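Long-range contact in glyoxalase family protein (Listeria monocytogenes, PDB 2P7Q), which catalyses the manganese-dependent hydration of the antibiotic fosfomycin, opening its epoxide ring and so conferring resistance: residues 30-35 / 42-47. The protein carries 1 engineered substitution. Residues are numbered along the deposited sequence; the frame is centred on the assembly and turned at random.
Sequences EIYSSG and SKEKFF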
ATOM      1  N   GLU A  30       0.401 -12.261  13.745  1.00 33.98           N
ATOM      2  CA  GLU A  30      -1.055 -12.271  13.769  1.00 36.99           C
ATOM      3  C   GLU A  30      -1.480 -11.709  15.122  1.00 35.61           C
ATOM      4  O   GLU A  30      -0.951 -12.102  16.153  1.00 38.62           O
ATOM      5  CB  GLU A  30      -1.588 -13.692  13.581  1.00 33.14           C
ATOM      6  CG  GLU A  30      -3.100 -13.812  13.661  1.00 39.67           C
ATOM      7  CD  GLU A  30      -3.618 -15.170  13.189  1.00 38.80           C
ATOM      8  OE1 GLU A  30      -4.719 -15.568  13.610  1.00 44.65           O
ATOM      9  OE2 GLU A  30      -2.941 -15.833  12.385  1.00 35.82           O
ATOM     10  N   ILE A  31      -2.422 -10.773  15.117  1.00 36.01           N
ATOM     11  CA  ILE A  31      -2.864 -10.159  16.357  1.00 36.08           C
ATOM     12  C   ILE A  31      -4.364 -10.252  16.507  1.00 37.54           C
ATOM     13  O   ILE A  31      -4.914  -9.929  17.559  1.00 39.15           O
ATOM     14  CB  ILE A  31      -2.472  -8.668  16.406  1.00 41.73           C
ATOM     15  CG1 ILE A  31      -3.163  -7.918  15.265  1.00 41.14           C
ATOM     16  CG2 ILE A  31      -0.950  -8.516  16.297  1.00 36.99           C
ATOM     17  CD1 ILE A  31      -2.901  -6.428  15.265  1.00 51.79           C
ATOM     18  N   TYR A  32      -5.031 -10.684  15.448  1.00 35.75           N
ATOM     19  CA  TYR A  32      -6.475 -10.793  15.496  1.00 37.97           C
ATOM     20  C   TYR A  32      -7.020 -11.716  14.423  1.00 36.57           C
ATOM     21  O   TYR A  32      -6.601 -11.660  13.268  1.00 30.28           O
ATOM     22  CB  TYR A  32      -7.117  -9.412  15.348  1.00 39.14           C
ATOM     23  CG  TYR A  32      -8.608  -9.494  15.184  1.00 44.73           C
ATOM     24  CD1 TYR A  32      -9.440  -9.681  16.289  1.00 51.26           C
ATOM     25  CD2 TYR A  32      -9.186  -9.496  13.917  1.00 42.47           C
ATOM     26  CE1 TYR A  32     -10.811  -9.879  16.134  1.00 49.65           C
ATOM     27  CE2 TYR A  32     -10.554  -9.694  13.752  1.00 50.42           C
ATOM     28  CZ  TYR A  32     -11.357  -9.888  14.865  1.00 49.34           C
ATOM     29  OH  TYR A  32     -12.696 -10.133  14.702  1.00 57.10           O
ATOM     30  N   SER A  33      -7.960 -12.566  14.823  1.00 41.44           N
ATOM     31  CA  SER A  33      -8.599 -13.511  13.915  1.00 42.70           C
ATOM     32  C   SER A  33     -10.092 -13.397  14.160  1.00 43.13           C
ATOM     33  O   SER A  33     -10.521 -13.325  15.305  1.00 45.54           O
ATOM     34  CB  SER A  33      -8.126 -14.935  14.217  1.00 40.18           C
ATOM     35  OG  SER A  33      -8.549 -15.842  13.214  1.00 41.34           O
ATOM     36  N   SER A  34     -10.885 -13.354  13.094  1.00 45.27           N
ATOM     37  CA  SER A  34     -12.326 -13.254  13.261  1.00 50.05           C
ATOM     38  C   SER A  34     -12.819 -14.533  13.927  1.00 62.71           C
ATOM     39  O   SER A  34     -13.888 -14.554  14.547  1.00 67.25           O
ATOM     40  CB  SER A  34     -13.020 -13.050  11.910  1.00 48.38           C
ATOM     41  OG  SER A  34     -12.723 -14.090  10.999  1.00 46.63           O
ATOM     42  N   GLY A  35     -12.029 -15.596  13.800  1.00 68.69           N
ATOM     43  CA  GLY A  35     -12.383 -16.865  14.409  1.00 78.45           C
ATOM     44  C   GLY A  35     -12.333 -16.782  15.926  1.00 85.13           C
ATOM     45  O   GLY A  35     -12.932 -17.605  16.619  1.00 86.40           O
ATOM     46  N   SER A  42     -17.156 -11.135   8.357  1.00 61.76           N
ATOM     47  CA  SER A  42     -16.406 -11.894   7.376  1.00 63.10           C
ATOM     48  C   SER A  42     -15.175 -12.524   7.982  1.00 60.71           C
ATOM     49  O   SER A  42     -14.728 -12.153   9.068  1.00 56.32           O
ATOM     50  CB  SER A  42     -16.012 -11.002   6.206  1.00 63.30           C
ATOM     51  OG  SER A  42     -15.332  -9.863   6.686  1.00 69.12           O
ATOM     52  N   LYS A  43     -14.636 -13.490   7.259  1.00 57.42           N
ATOM     53  CA  LYS A  43     -13.464 -14.207   7.702  1.00 57.26           C
ATOM     54  C   LYS A  43     -12.243 -13.319   7.467  1.00 53.13           C
ATOM     55  O   LYS A  43     -11.926 -12.975   6.329  1.00 47.39           O
ATOM     56  CB  LYS A  43     -13.359 -15.511   6.912  1.00 62.82           C
ATOM     57  CG  LYS A  43     -12.516 -16.570   7.579  1.00 63.24           C
ATOM     58  CD  LYS A  43     -12.038 -17.606   6.552  1.00 62.89           C
ATOM     59  CE  LYS A  43     -12.740 -18.960   6.713  1.00 59.49           C
ATOM     60  NZ  LYS A  43     -12.274 -19.880   5.612  1.00 48.31           N
ATOM     61  N   GLU A  44     -11.559 -12.943   8.540  1.00 51.77           N
ATOM     62  CA  GLU A  44     -10.406 -12.071   8.387  1.00 48.71           C
ATOM     63  C   GLU A  44      -9.384 -12.128   9.517  1.00 46.83           C
ATOM     64  O   GLU A  44      -9.667 -12.579  10.627  1.00 41.53           O
ATOM     65  CB  GLU A  44     -10.887 -10.631   8.227  1.00 49.21           C
ATOM     66  CG  GLU A  44     -11.736 -10.155   9.390  1.00 51.74           C
ATOM     67  CD  GLU A  44     -12.029  -8.668   9.339  1.00 56.01           C
ATOM     68  OE1 GLU A  44     -12.564  -8.189   8.319  1.00 54.96           O
ATOM     69  OE2 GLU A  44     -11.725  -7.977  10.331  1.00 59.96           O
ATOM     70  N   LYS A  45      -8.183 -11.652   9.214  1.00 46.73           N
ATOM     71  CA  LYS A  45      -7.103 -11.619  10.188  1.00 46.22           C
ATOM     72  C   LYS A  45      -6.289 -10.322  10.085  1.00 45.74           C
ATOM     73  O   LYS A  45      -6.162  -9.726   9.011  1.00 43.13           O
ATOM     74  CB  LYS A  45      -6.202 -12.846  10.003  1.00 47.10           C
ATOM     75  CG  LYS A  45      -6.915 -14.161  10.267  1.00 37.03           C
ATOM     76  CD  LYS A  45      -6.021 -15.353  10.015  1.00 39.54           C
ATOM     77  CE  LYS A  45      -6.689 -16.656  10.493  1.00 51.61           C
ATOM     78  NZ  LYS A  45      -5.889 -17.893  10.199  1.00 48.54           N
ATOM     79  N   PHE A  46      -5.757  -9.885  11.219  1.00 40.37           N
ATOM     80  CA  PHE A  46      -4.955  -8.674  11.291  1.00 39.75           C
ATOM     81  C   PHE A  46      -3.540  -9.043  11.712  1.00 42.70           C
ATOM     82  O   PHE A  46      -3.349  -9.839  12.631  1.00 41.55           O
ATOM     83  CB  PHE A  46      -5.517  -7.711  12.343  1.00 36.88           C
ATOM     84  CG  PHE A  46      -6.929  -7.267  12.091  1.00 37.78           C
ATOM     85  CD1 PHE A  46      -7.630  -6.581  13.080  1.00 32.88           C
ATOM     86  CD2 PHE A  46      -7.557  -7.515  10.870  1.00 41.30           C
ATOM     87  CE1 PHE A  46      -8.937  -6.145  12.857  1.00 39.23           C
ATOM     88  CE2 PHE A  46      -8.868  -7.082  10.633  1.00 40.22           C
ATOM     89  CZ  PHE A  46      -9.557  -6.397  11.628  1.00 36.40           C
ATOM     90  N   PHE A  47      -2.541  -8.459  11.063  1.00 43.33           N
ATOM     91  CA  PHE A  47      -1.167  -8.745  11.450  1.00 42.14           C
ATOM     92  C   PHE A  47      -0.361  -7.460  11.616  1.00 41.31           C
ATOM     93  O   PHE A  47      -0.772  -6.382  11.182  1.00 40.33           O
ATOM     94  CB  PHE A  47      -0.473  -9.624  10.404  1.00 34.45           C
ATOM     95  CG  PHE A  47      -1.269 -10.821   9.983  1.00 33.36           C
ATOM     96  CD1 PHE A  47      -2.377 -10.679   9.154  1.00 29.04           C
ATOM     97  CD2 PHE A  47      -0.894 -12.100  10.391  1.00 36.78           C
ATOM     98  CE1 PHE A  47      -3.103 -11.784   8.729  1.00 28.60           C
ATOM     99  CE2 PHE A  47      -1.614 -13.221   9.971  1.00 36.15           C
ATOM    100  CZ  PHE A  47      -2.723 -13.062   9.136  1.00 30.24           C
TER
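Phe46 is met by two residues of the neighbouring strand, Ile31 and Tyr32, a worked example of the classic beta bulge in an antiparallel hairpin. Phe46 O takes a nearly straight bond from Ile31 N (2.8 Å) and a weak one from Tyr32 N, while Phe46 N returns a bond to Tyr32 O. Beyond the bulge Ser34 grips Glu44 twice: its N donates to Glu44 O at 2.9 Å, and its OG, held between the backbone N and the carbonyl carbon (chi1 57°), accepts from Glu44 N at 3.0 Å. A serine side chain thus supplies the acceptor for Glu44 N, next to the backbone bond from Ser34 N.

On one face of the hairpin Tyr32 packs on Phe46. Their side chains run alongside each other in the same direction, and the rings meet obliquely, planes 39° apart. Tyr32 CD2 sits over one face of the Phe46 ring, toward its rim, 3.4 Å from Phe46 CD1. Ile31 approaches Phe46 at about a right angle, Ile31 CG1 resting 3.8 Å from Phe46 CB. On the opposite face Glu30 CB meets the CD2 and CE2 atoms of Phe47, and Ser33 OG touches Lys45 CE at 3.4 Å. Glu30 OE2 and Lys45 NZ lie 4.2 Å apart, beyond a salt bridge, and NZ has a weak hydrogen bond to Asn16 OD1.

Glu44, whose backbone Ser34 holds through two hydrogen bonds, touches the bound dihydroxypropylphosphonate and is probably the proton acceptor. Strand 29-33 is one of the two outermost strands of its four-stranded sheet within the chain. Strand 52-58 borders the other side of 44-49, where Trp53 meets Phe46 edge-to-face; helix 15-26 packs against Glu30, Lys45 and Phe47, whereas Leu124 and Leu128 of the second subunit pack on Ile31 and Tyr32.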